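Local coordinates for protein polyguluronate lyase (Corynebacterium sp., PDB 1UAI) that probably cleaves the poly-alpha-L-guluronate blocks of alginate as a lyase, breaking glycosidic bonds by elimination, at residues H112-Q117 against V125-L130; A116-G121 against G160-S165; G121-T126 against K139-H144; G132-I137 against H145-S150. All blocks are in the same frame, centred on the assembly; numbering follows the deposited sequence.

Three adjoining strands of one antiparallel sheet, 112-119, 124-131 and 134-139, tie the contacts together, and 144-149 follows at the end. Interaction 1 pairs the first two strands; interaction 4, its centre about 10 Å away, pairs 134-139 with 144-149, and Y136 N, 2.8 Å from R129 O, stitches them together. Interaction 2 continues along 112-119 and crosses the sandwich to the other sheet. Its I118 O lies 2.8 Å from V125 N, at the bulge where interactions 1 and 3 also meet. Interaction 3 joins the start of 124-131 to the turn after 134-139. Interactions 2 and 4 lie farthest apart, about 17 Å between centres. As in related lyases, the concave face of this sheet probably carries the alginate cleft.

Interaction 1 (H112-Q117 against V125-L130); sequences HLVGAQ and VTVFRL
R129 lies across from V114 in a non-hydrogen-bonded antiparallel pair, and its long side chain travels over the valine toward H112. CB and then CG of R129 pass V114 CG2, with CG at 4.1 Å. The chain stays extended from CG to NE and carries the guanidinium toward H112. NE is held by a salt bridge to E131, and at the tip R129 NH2 comes 3.2 Å from H112 ND1, which lies near the guanidinium plane although the two flat groups are turned 65° apart; H112 ND1 has its hydrogen bond with K110 NZ. Beside R129, V127 meets V114 at about a right angle, V114 CG1 lying 3.7 Å from V127 CB. Valine, branched at CB, suits such an extended strand. The other sheet face is greasy: A116 CB approaches F128 CD2 at 4.2 Å, and the short alanine lets the ring come close; that ring meets F99 and F162 edge-to-face. The backbone is joined by L113 N to L130 O (2.9 Å), L130 N to L113 O (2.8 Å) and G115 N to F128 O (3.0 Å). One face of the hairpin is thus hydrophobic core, whereas the other carries V114, V127 and R129, with H112 alongside; the charge of R129 is probably balanced by E131.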
loop_
_atom_site.group_PDB
_atom_site.type_symbol
_atom_site.label_atom_id
_atom_site.label_comp_id
_atom_site.label_asym_id
_atom_site.label_seq_id
_atom_site.Cartn_x
_atom_site.Cartn_y
_atom_site.Cartn_z
ATOM N N HIS A 112 10.108 9.546 -1.176
ATOM C CA HIS A 112 9.115 8.877 -2.010
ATOM C C HIS A 112 8.473 7.699 -1.282
ATOM O O HIS A 112 9.168 6.848 -0.724
ATOM C CB HIS A 112 9.781 8.391 -3.296
ATOM C CG HIS A 112 10.420 9.481 -4.104
ATOM N ND1 HIS A 112 11.120 9.225 -5.263
ATOM C CD2 HIS A 112 10.454 10.824 -3.932
ATOM C CE1 HIS A 112 11.558 10.363 -5.771
ATOM N NE2 HIS A 112 11.167 11.349 -4.983
ATOM N N LEU A 113 7.146 7.629 -1.333
ATOM C CA LEU A 113 6.408 6.589 -0.630
ATOM C C LEU A 113 5.103 6.235 -1.344
ATOM O O LEU A 113 4.348 7.121 -1.744
ATOM C CB LEU A 113 6.124 7.092 0.789
ATOM C CG LEU A 113 5.285 6.270 1.764
ATOM C CD1 LEU A 113 5.902 4.898 1.975
ATOM C CD2 LEU A 113 5.187 7.024 3.081
ATOM N N VAL A 114 4.840 4.938 -1.493
ATOM C CA VAL A 114 3.627 4.456 -2.157
ATOM C C VAL A 114 2.648 3.923 -1.101
ATOM O O VAL A 114 3.024 3.113 -0.248
ATOM C CB VAL A 114 3.988 3.354 -3.184
ATOM C CG1 VAL A 114 2.737 2.663 -3.692
ATOM C CG2 VAL A 114 4.753 3.979 -4.343
ATOM N N GLY A 115 1.394 4.376 -1.164
ATOM C CA GLY A 115 0.406 3.977 -0.172
ATOM C C GLY A 115 -0.737 3.065 -0.582
ATOM O O GLY A 115 -1.476 2.581 0.275
ATOM N N ALA A 116 -0.904 2.845 -1.879
ATOM C CA ALA A 116 -1.950 1.959 -2.367
ATOM C C ALA A 116 -1.669 1.657 -3.821
ATOM O O ALA A 116 -1.094 2.484 -4.532
ATOM C CB ALA A 116 -3.319 2.612 -2.224
ATOM N N GLN A 117 -2.063 0.475 -4.275
ATOM C CA GLN A 117 -1.832 0.149 -5.665
ATOM C C GLN A 117 -2.683 -0.953 -6.255
ATOM O O GLN A 117 -3.423 -1.654 -5.558
ATOM C CB GLN A 117 -0.347 -0.199 -5.904
ATOM C CG GLN A 117 0.392 -0.901 -4.757
ATOM C CD GLN A 117 1.776 -1.433 -5.158
ATOM O OE1 GLN A 117 2.593 -1.780 -4.301
ATOM N NE2 GLN A 117 2.032 -1.513 -6.459
ATOM N N VAL A 125 0.547 -1.408 -11.743
ATOM C CA VAL A 125 -0.258 -0.849 -12.823
ATOM C C VAL A 125 -0.495 0.643 -12.600
ATOM O O VAL A 125 -0.283 1.457 -13.497
ATOM C CB VAL A 125 -1.605 -1.599 -12.921
ATOM C CG1 VAL A 125 -2.449 -1.028 -14.049
ATOM C CG2 VAL A 125 -1.347 -3.083 -13.149
ATOM N N THR A 126 -0.941 0.988 -11.399
ATOM C CA THR A 126 -1.184 2.374 -11.020
ATOM C C THR A 126 -1.178 2.410 -9.500
ATOM O O THR A 126 -1.737 1.523 -8.851
ATOM C CB THR A 126 -2.534 2.900 -11.571
ATOM O OG1 THR A 126 -2.785 4.209 -11.046
ATOM C CG2 THR A 126 -3.680 1.975 -11.199
ATOM N N VAL A 127 -0.523 3.418 -8.933
ATOM C CA VAL A 127 -0.424 3.533 -7.484
ATOM C C VAL A 127 -0.545 4.982 -7.020
ATOM O O VAL A 127 -0.427 5.915 -7.819
ATOM C CB VAL A 127 0.949 2.981 -6.970
ATOM C CG1 VAL A 127 1.332 1.718 -7.722
ATOM C CG2 VAL A 127 2.038 4.034 -7.128
ATOM N N PHE A 128 -0.804 5.148 -5.724
ATOM C CA PHE A 128 -0.867 6.465 -5.093
ATOM C C PHE A 128 0.555 6.638 -4.566
ATOM O O PHE A 128 0.996 5.901 -3.676
ATOM C CB PHE A 128 -1.869 6.475 -3.937
ATOM C CG PHE A 128 -3.301 6.667 -4.368
ATOM C CD1 PHE A 128 -3.966 7.862 -4.099
ATOM C CD2 PHE A 128 -3.990 5.654 -5.028
ATOM C CE1 PHE A 128 -5.296 8.045 -4.479
ATOM C CE2 PHE A 128 -5.321 5.826 -5.413
ATOM C CZ PHE A 128 -5.972 7.023 -5.137
ATOM N N ARG A 129 1.264 7.610 -5.129
ATOM C CA ARG A 129 2.659 7.852 -4.799
ATOM C C ARG A 129 2.928 9.274 -4.322
ATOM O O ARG A 129 2.647 10.241 -5.033
ATOM C CB ARG A 129 3.506 7.560 -6.044
ATOM C CG ARG A 129 4.999 7.796 -5.891
ATOM C CD ARG A 129 5.721 7.643 -7.229
ATOM N NE ARG A 129 7.163 7.821 -7.081
ATOM C CZ ARG A 129 8.045 6.828 -7.047
ATOM N NH1 ARG A 129 7.648 5.569 -7.167
ATOM N NH2 ARG A 129 9.333 7.094 -6.861
ATOM N N LEU A 130 3.479 9.397 -3.119
ATOM C CA LEU A 130 3.808 10.706 -2.575
ATOM C C LEU A 130 5.304 10.974 -2.695
ATOM O O LEU A 130 6.129 10.114 -2.370
ATOM C CB LEU A 130 3.413 10.803 -1.095
ATOM C CG LEU A 130 3.755 12.128 -0.397
ATOM C CD1 LEU A 130 2.946 13.258 -1.023
ATOM C CD2 LEU A 130 3.463 12.031 1.094
#

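Interaction 2 (A116-G121 against G160-S165); sequences AQIHDG and GKFVVS
I118 and F162 sit on strand segments that run almost the same way, 16° apart, with axes 8.8 Å from each other, so the contact is made by side chains bridging two layers. The I118 and F162 side chains slide past each other in opposite directions. I118 CG1 is anti to its carbonyl carbon (chi1 -73°) and stands over the middle of the F162 ring, 3.9 Å from its centroid and 8° off the normal, a CH-pi contact. I118 CD1 reaches farther along the same face to 3.7 Å from F162 CD1, then meets V164 CG2 tip to tip at 3.6 Å. An isoleucine suits this place because its long branch can cover a ring and still touch the next valine. The contact joins the two sheets of the jelly-roll beta-sandwich: 112-119 belongs to one and 158-165 to the other, where F162 and V164 both point inward. At its far rim F162 slips toward the backbone of the opposite strand, with CE2 3.9 Å from Q117 C and 4.3 Å from A116 CB; the short A116 lets the ring edge approach the backbone. F162 also touches M97 and V171 of the strands flanking its own, and I169 of the neighbouring strand 168-173 touches both I118 and V164.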
loop_
_atom_site.group_PDB
_atom_site.type_symbol
_atom_site.label_atom_id
_atom_site.label_comp_id
_atom_site.label_asym_id
_atom_site.label_seq_id
_atom_site.Cartn_x
_atom_site.Cartn_y
_atom_site.Cartn_z
ATOM N N ALA A 116 -0.904 2.845 -1.879
ATOM C CA ALA A 116 -1.950 1.959 -2.367
ATOM C C ALA A 116 -1.669 1.657 -3.821
ATOM O O ALA A 116 -1.094 2.484 -4.532
ATOM C CB ALA A 116 -3.319 2.612 -2.224
ATOM N N GLN A 117 -2.063 0.475 -4.275
ATOM C CA GLN A 117 -1.832 0.149 -5.665
ATOM C C GLN A 117 -2.683 -0.953 -6.255
ATOM O O GLN A 117 -3.423 -1.654 -5.558
ATOM C CB GLN A 117 -0.347 -0.199 -5.904
ATOM C CG GLN A 117 0.392 -0.901 -4.757
ATOM C CD GLN A 117 1.776 -1.433 -5.158
ATOM O OE1 GLN A 117 2.593 -1.780 -4.301
ATOM N NE2 GLN A 117 2.032 -1.513 -6.459
ATOM N N ILE A 118 -2.612 -1.023 -7.580
ATOM C CA ILE A 118 -3.213 -2.093 -8.354
ATOM C C ILE A 118 -1.936 -2.656 -8.960
ATOM O O ILE A 118 -1.120 -1.913 -9.517
ATOM C CB ILE A 118 -4.134 -1.628 -9.501
ATOM C CG1 ILE A 118 -5.442 -1.075 -8.932
ATOM C CG2 ILE A 118 -4.424 -2.812 -10.437
ATOM C CD1 ILE A 118 -6.391 -0.560 -9.989
ATOM N N HIS A 119 -1.751 -3.959 -8.816
ATOM C CA HIS A 119 -0.566 -4.635 -9.321
ATOM C C HIS A 119 -1.073 -5.846 -10.094
ATOM O O HIS A 119 -2.175 -6.325 -9.829
ATOM C CB HIS A 119 0.277 -5.085 -8.119
ATOM C CG HIS A 119 1.701 -5.413 -8.446
ATOM N ND1 HIS A 119 2.068 -6.528 -9.170
ATOM C CD2 HIS A 119 2.852 -4.777 -8.124
ATOM C CE1 HIS A 119 3.385 -6.564 -9.277
ATOM N NE2 HIS A 119 3.884 -5.515 -8.651
ATOM N N ASP A 120 -0.314 -6.321 -11.075
ATOM C CA ASP A 120 -0.746 -7.523 -11.776
ATOM C C ASP A 120 0.377 -8.547 -11.794
ATOM O O ASP A 120 1.293 -8.470 -10.977
ATOM C CB ASP A 120 -1.277 -7.226 -13.195
ATOM C CG ASP A 120 -0.234 -6.642 -14.132
ATOM O OD1 ASP A 120 0.978 -6.735 -13.857
ATOM O OD2 ASP A 120 -0.651 -6.098 -15.178
ATOM N N GLY A 121 0.307 -9.511 -12.703
ATOM C CA GLY A 121 1.333 -10.536 -12.756
ATOM C C GLY A 121 2.696 -10.067 -13.228
ATOM O O GLY A 121 3.686 -10.785 -13.076
ATOM N N GLY A 160 -9.081 7.411 -1.045
ATOM C CA GLY A 160 -8.731 7.056 -2.403
ATOM C C GLY A 160 -9.628 5.927 -2.859
ATOM O O GLY A 160 -10.146 5.162 -2.042
ATOM N N LYS A 161 -9.835 5.830 -4.164
ATOM C CA LYS A 161 -10.656 4.758 -4.697
ATOM C C LYS A 161 -10.227 4.351 -6.093
ATOM O O LYS A 161 -9.923 5.197 -6.935
ATOM C CB LYS A 161 -12.137 5.158 -4.736
ATOM C CG LYS A 161 -13.051 4.049 -5.265
ATOM C CD LYS A 161 -14.533 4.374 -5.123
ATOM C CE LYS A 161 -14.962 5.520 -6.022
ATOM N NZ LYS A 161 -16.434 5.747 -5.953
ATOM N N PHE A 162 -10.177 3.042 -6.310
ATOM C CA PHE A 162 -9.865 2.469 -7.613
ATOM C C PHE A 162 -11.132 1.732 -8.035
ATOM O O PHE A 162 -11.699 0.978 -7.241
ATOM C CB PHE A 162 -8.779 1.393 -7.536
ATOM C CG PHE A 162 -7.391 1.899 -7.278
ATOM C CD1 PHE A 162 -6.709 2.652 -8.227
ATOM C CD2 PHE A 162 -6.725 1.524 -6.116
ATOM C CE1 PHE A 162 -5.376 3.015 -8.023
ATOM C CE2 PHE A 162 -5.398 1.881 -5.903
ATOM C CZ PHE A 162 -4.720 2.626 -6.858
ATOM N N VAL A 163 -11.579 1.948 -9.266
ATOM C CA VAL A 163 -12.730 1.219 -9.791
ATOM C C VAL A 163 -12.276 0.705 -11.150
ATOM O O VAL A 163 -11.953 1.491 -12.042
ATOM C CB VAL A 163 -13.982 2.104 -9.983
ATOM C CG1 VAL A 163 -15.113 1.269 -10.576
ATOM C CG2 VAL A 163 -14.420 2.690 -8.656
ATOM N N VAL A 164 -12.221 -0.615 -11.290
ATOM C CA VAL A 164 -11.793 -1.228 -12.539
ATOM C C VAL A 164 -12.946 -1.977 -13.186
ATOM O O VAL A 164 -13.580 -2.826 -12.557
ATOM C CB VAL A 164 -10.631 -2.223 -12.316
ATOM C CG1 VAL A 164 -10.083 -2.686 -13.660
ATOM C CG2 VAL A 164 -9.539 -1.579 -11.481
ATOM N N SER A 165 -13.219 -1.645 -14.443
ATOM C CA SER A 165 -14.284 -2.291 -15.199
ATOM C C SER A 165 -14.177 -1.882 -16.663
ATOM O O SER A 165 -13.681 -0.801 -16.974
ATOM C CB SER A 165 -15.656 -1.891 -14.647
ATOM O OG SER A 165 -15.893 -0.505 -14.809
#

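Interaction 3 (G121-T126 against K139-H144); sequences GDDDVT and KGDDTH
A type II' beta turn, K139 to D142, brings its second residue, G140, against the bulged start of strand 124-131, where V125 and T126 both face I118 in a classic beta bulge. D142 N closes the turn on K139 O at 2.9 Å. G140 has a phi of 58° and a psi of -132°, a conformation that glycine adopts readily and that residues with a side chain take up rarely. Its amide points out of the turn, and G140 N donates to V125 O at 2.9 Å in a nearly straight bond (171° at the hydrogen), arriving from above the carbonyl plane. Several further links pass through water. One water donates to D124 OD2 and, at 2.8 Å, to G140 O. The CG of D124 lies between its backbone N and carbonyl carbon, and from there OD2 reaches this water. D141 OD1 faces D123 OD2 at 4.2 Å, two like charges with their side chains crossing at about a right angle. A water lies 2.8 Å from D141 OD1 and also near D123 OD2, while another lies between D141 OD1 and D124 OD1; their protons are too few for every acceptor nearby, so these bridges probably share or exchange. Repulsion among the aspartates would probably be eased by this solvent. At the end of the turn, D142 OD1 accepts from H144 N in an Asx turn. The loop connects strands 134-139 and 144-149, with the H144 ring stacked on Y136; V125 packs on I169 of strand 168-173, and T126 OG1 bonds to T138 O.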
loop_
_atom_site.group_PDB
_atom_site.type_symbol
_atom_site.label_atom_id
_atom_site.label_comp_id
_atom_site.label_asym_id
_atom_site.label_seq_id
_atom_site.Cartn_x
_atom_site.Cartn_y
_atom_site.Cartn_z
ATOM N N GLY A 121 0.307 -9.511 -12.703
ATOM C CA GLY A 121 1.333 -10.536 -12.756
ATOM C C GLY A 121 2.696 -10.067 -13.228
ATOM O O GLY A 121 3.686 -10.785 -13.076
ATOM N N ASP A 122 2.762 -8.864 -13.788
ATOM C CA ASP A 122 4.021 -8.332 -14.295
ATOM C C ASP A 122 4.643 -7.216 -13.468
ATOM O O ASP A 122 5.858 -7.190 -13.283
ATOM C CB ASP A 122 3.834 -7.846 -15.730
ATOM C CG ASP A 122 3.601 -8.982 -16.696
ATOM O OD1 ASP A 122 4.535 -9.788 -16.896
ATOM O OD2 ASP A 122 2.486 -9.071 -17.248
ATOM N N ASP A 123 3.824 -6.288 -12.981
ATOM C CA ASP A 123 4.352 -5.178 -12.193
ATOM C C ASP A 123 3.221 -4.270 -11.718
ATOM O O ASP A 123 2.044 -4.600 -11.869
ATOM C CB ASP A 123 5.356 -4.390 -13.041
ATOM C CG ASP A 123 6.196 -3.431 -12.220
ATOM O OD1 ASP A 123 6.667 -3.823 -11.131
ATOM O OD2 ASP A 123 6.399 -2.287 -12.675
ATOM N N ASP A 124 3.575 -3.134 -11.122
ATOM C CA ASP A 124 2.559 -2.203 -10.652
ATOM C C ASP A 124 1.858 -1.584 -11.857
ATOM O O ASP A 124 2.490 -1.286 -12.872
ATOM C CB ASP A 124 3.184 -1.120 -9.760
ATOM C CG ASP A 124 4.270 -0.329 -10.460
ATOM O OD1 ASP A 124 5.151 -0.946 -11.091
ATOM O OD2 ASP A 124 4.251 0.916 -10.364
ATOM N N VAL A 125 0.547 -1.408 -11.743
ATOM C CA VAL A 125 -0.258 -0.849 -12.823
ATOM C C VAL A 125 -0.495 0.643 -12.600
ATOM O O VAL A 125 -0.283 1.457 -13.497
ATOM C CB VAL A 125 -1.605 -1.599 -12.921
ATOM C CG1 VAL A 125 -2.449 -1.028 -14.049
ATOM C CG2 VAL A 125 -1.347 -3.083 -13.149
ATOM N N THR A 126 -0.941 0.988 -11.399
ATOM C CA THR A 126 -1.184 2.374 -11.020
ATOM C C THR A 126 -1.178 2.410 -9.500
ATOM O O THR A 126 -1.737 1.523 -8.851
ATOM C CB THR A 126 -2.534 2.900 -11.571
ATOM O OG1 THR A 126 -2.785 4.209 -11.046
ATOM C CG2 THR A 126 -3.680 1.975 -11.199
ATOM N N LYS A 139 1.102 5.612 -13.607
ATOM C CA LYS A 139 0.642 4.768 -14.701
ATOM C C LYS A 139 1.873 4.006 -15.156
ATOM O O LYS A 139 2.749 4.564 -15.819
ATOM C CB LYS A 139 0.082 5.587 -15.868
ATOM C CG LYS A 139 -0.415 4.713 -17.015
ATOM C CD LYS A 139 -0.906 5.539 -18.192
ATOM C CE LYS A 139 -1.367 4.647 -19.335
ATOM N NZ LYS A 139 -0.271 3.776 -19.844
ATOM N N GLY A 140 1.949 2.734 -14.786
ATOM C CA GLY A 140 3.106 1.945 -15.162
ATOM C C GLY A 140 4.366 2.597 -14.622
ATOM O O GLY A 140 4.417 2.993 -13.456
ATOM N N ASP A 141 5.380 2.731 -15.473
ATOM C CA ASP A 141 6.644 3.331 -15.062
ATOM C C ASP A 141 6.614 4.851 -14.951
ATOM O O ASP A 141 7.605 5.456 -14.546
ATOM C CB ASP A 141 7.764 2.925 -16.023
ATOM C CG ASP A 141 7.974 1.430 -16.077
ATOM O OD1 ASP A 141 8.008 0.798 -15.001
ATOM O OD2 ASP A 141 8.112 0.889 -17.193
ATOM N N ASP A 142 5.495 5.472 -15.310
ATOM C CA ASP A 142 5.397 6.927 -15.221
ATOM C C ASP A 142 4.962 7.318 -13.813
ATOM O O ASP A 142 3.768 7.309 -13.491
ATOM C CB ASP A 142 4.396 7.470 -16.243
ATOM C CG ASP A 142 4.388 8.990 -16.301
ATOM O OD1 ASP A 142 5.068 9.630 -15.472
ATOM O OD2 ASP A 142 3.698 9.547 -17.181
ATOM N N THR A 143 5.942 7.669 -12.986
ATOM C CA THR A 143 5.697 8.054 -11.599
ATOM C C THR A 143 4.955 9.380 -11.443
ATOM O O THR A 143 4.464 9.686 -10.356
ATOM C CB THR A 143 7.020 8.170 -10.811
ATOM O OG1 THR A 143 7.850 9.163 -11.427
ATOM C CG2 THR A 143 7.755 6.837 -10.788
ATOM N N HIS A 144 4.878 10.161 -12.520
ATOM C CA HIS A 144 4.213 11.463 -12.478
ATOM C C HIS A 144 3.025 11.565 -13.437
ATOM O O HIS A 144 2.673 12.655 -13.884
ATOM C CB HIS A 144 5.219 12.570 -12.811
ATOM C CG HIS A 144 6.320 12.718 -11.807
ATOM N ND1 HIS A 144 7.436 13.492 -12.041
ATOM C CD2 HIS A 144 6.474 12.205 -10.562
ATOM C CE1 HIS A 144 8.230 13.450 -10.986
ATOM N NE2 HIS A 144 7.670 12.674 -10.075
HETATM O O HOH W 1 9.247 -1.332 -13.738
HETATM O O HOH W 2 2.559 2.466 -11.449
HETATM O O HOH W 3 7.325 0.416 -12.244
#

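Interaction 4 (G132-I137 against H145-S150); sequences GTSLYI and HKLVTS
L135 O is the acceptor that two successive amides share: V148 N donates to it at 2.7 Å, and T149 N adds a weak bond at 3.5 Å. Both residues thus face L135, and the register slips by one before Y136 pairs with L147. V148 adopts a helix-like backbone (phi -79°, psi -48°) to absorb the extra residue. Beyond the slip, I137 N donates to K146 O at 2.8 Å and K146 N returns a bond to I137 O; at the other end T133 OG1 donates to S150 O at 2.8 Å from above the carbonyl plane, a bond a small hydroxyl residue can make beside the backbone. On one face L147 CD1 stands over the Y136 ring toward its rim, 4.0 Å from the centroid and 25° off the normal, a CH-pi contact. On the inward face I137 CG1 meets V148 CG2 at 3.6 Å, the side chains crossing at a slant, and both residues pack against strand 168-173 of the opposite sheet, I137 on V171 and V148 on Y173. The H145 ring has I137 O near its edge, and its NE2 bonds to T179. Apolar I137 and V148 suit the inward side, Y136 and L147 pair on the outer face, and K146 leads its end away: a beta hairpin interrupted by a classic beta bulge at the end of a jelly-roll sheet.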
loop_
_atom_site.group_PDB
_atom_site.type_symbol
_atom_site.label_atom_id
_atom_site.label_comp_id
_atom_site.label_asym_id
_atom_site.label_seq_id
_atom_site.Cartn_x
_atom_site.Cartn_y
_atom_site.Cartn_z
ATOM N N GLY A 132 7.524 14.081 -1.428
ATOM C CA GLY A 132 7.540 15.356 -0.730
ATOM C C GLY A 132 6.114 15.753 -0.391
ATOM O O GLY A 132 5.466 15.106 0.433
ATOM N N THR A 133 5.617 16.820 -1.015
ATOM C CA THR A 133 4.245 17.258 -0.789
ATOM C C THR A 133 3.428 17.065 -2.065
ATOM O O THR A 133 2.294 17.532 -2.161
ATOM C CB THR A 133 4.163 18.747 -0.369
ATOM O OG1 THR A 133 4.653 19.578 -1.426
ATOM C CG2 THR A 133 4.989 18.990 0.883
ATOM N N SER A 134 4.006 16.372 -3.043
ATOM C CA SER A 134 3.319 16.122 -4.301
ATOM C C SER A 134 2.826 14.689 -4.379
ATOM O O SER A 134 3.619 13.746 -4.424
ATOM C CB SER A 134 4.242 16.420 -5.485
ATOM O OG SER A 134 4.471 17.813 -5.608
ATOM N N LEU A 135 1.506 14.542 -4.377
ATOM C CA LEU A 135 0.862 13.239 -4.453
ATOM C C LEU A 135 0.464 12.979 -5.901
ATOM O O LEU A 135 -0.194 13.810 -6.530
ATOM C CB LEU A 135 -0.382 13.217 -3.563
ATOM C CG LEU A 135 -1.223 11.940 -3.598
ATOM C CD1 LEU A 135 -0.393 10.752 -3.128
ATOM C CD2 LEU A 135 -2.447 12.124 -2.720
ATOM N N TYR A 136 0.865 11.822 -6.418
ATOM C CA TYR A 136 0.577 11.439 -7.794
ATOM C C TYR A 136 -0.166 10.125 -7.905
ATOM O O TYR A 136 -0.122 9.288 -7.001
ATOM C CB TYR A 136 1.871 11.218 -8.576
ATOM C CG TYR A 136 2.811 12.384 -8.640
ATOM C CD1 TYR A 136 2.754 13.289 -9.692
ATOM C CD2 TYR A 136 3.783 12.569 -7.659
ATOM C CE1 TYR A 136 3.648 14.348 -9.775
ATOM C CE2 TYR A 136 4.678 13.625 -7.729
ATOM C CZ TYR A 136 4.607 14.509 -8.789
ATOM O OH TYR A 136 5.507 15.549 -8.866
ATOM N N ILE A 137 -0.842 9.967 -9.038
ATOM C CA ILE A 137 -1.473 8.707 -9.395
ATOM C C ILE A 137 -0.562 8.330 -10.562
ATOM O O ILE A 137 -0.429 9.085 -11.533
ATOM C CB ILE A 137 -2.912 8.846 -9.920
ATOM C CG1 ILE A 137 -3.819 9.421 -8.831
ATOM C CG2 ILE A 137 -3.414 7.475 -10.389
ATOM C CD1 ILE A 137 -3.791 8.654 -7.541
ATOM N N HIS A 145 2.406 10.431 -13.745
ATOM C CA HIS A 145 1.270 10.398 -14.662
ATOM C C HIS A 145 0.242 11.499 -14.397
ATOM O O HIS A 145 -0.148 12.228 -15.311
ATOM C CB HIS A 145 0.602 9.025 -14.592
ATOM C CG HIS A 145 -0.688 8.942 -15.342
ATOM N ND1 HIS A 145 -0.759 8.975 -16.719
ATOM C CD2 HIS A 145 -1.965 8.847 -14.902
ATOM C CE1 HIS A 145 -2.024 8.904 -17.093
ATOM N NE2 HIS A 145 -2.776 8.826 -16.010
ATOM N N LYS A 146 -0.195 11.618 -13.148
ATOM C CA LYS A 146 -1.171 12.635 -12.779
ATOM C C LYS A 146 -0.891 13.195 -11.394
ATOM O O LYS A 146 -0.877 12.461 -10.409
ATOM C CB LYS A 146 -2.591 12.055 -12.812
ATOM C CG LYS A 146 -3.660 12.939 -12.164
ATOM C CD LYS A 146 -3.847 14.269 -12.881
ATOM C CE LYS A 146 -4.923 15.096 -12.189
ATOM N NZ LYS A 146 -5.157 16.400 -12.862
ATOM N N LEU A 147 -0.647 14.498 -11.330
ATOM C CA LEU A 147 -0.419 15.153 -10.052
ATOM C C LEU A 147 -1.789 15.404 -9.430
ATOM O O LEU A 147 -2.627 16.084 -10.021
ATOM C CB LEU A 147 0.294 16.495 -10.245
ATOM C CG LEU A 147 0.444 17.339 -8.974
ATOM C CD1 LEU A 147 1.460 16.694 -8.044
ATOM C CD2 LEU A 147 0.875 18.753 -9.340
ATOM N N VAL A 148 -2.028 14.834 -8.256
ATOM C CA VAL A 148 -3.293 15.040 -7.565
ATOM C C VAL A 148 -3.232 16.405 -6.882
ATOM O O VAL A 148 -4.152 17.215 -6.998
ATOM C CB VAL A 148 -3.533 13.940 -6.511
ATOM C CG1 VAL A 148 -4.799 14.238 -5.722
ATOM C CG2 VAL A 148 -3.641 12.583 -7.199
ATOM N N THR A 149 -2.136 16.649 -6.174
ATOM C CA THR A 149 -1.921 17.916 -5.489
ATOM C C THR A 149 -0.448 18.074 -5.140
ATOM O O THR A 149 0.233 17.094 -4.835
ATOM C CB THR A 149 -2.738 18.013 -4.178
ATOM O OG1 THR A 149 -2.397 19.226 -3.495
ATOM C CG2 THR A 149 -2.442 16.831 -3.265
ATOM N N SER A 150 0.044 19.306 -5.211
ATOM C CA SER A 150 1.429 19.600 -4.861
ATOM C C SER A 150 1.425 20.140 -3.435
ATOM O O SER A 150 2.451 20.590 -2.922
ATOM C CB SER A 150 2.001 20.658 -5.806
ATOM O OG SER A 150 1.238 21.853 -5.750
#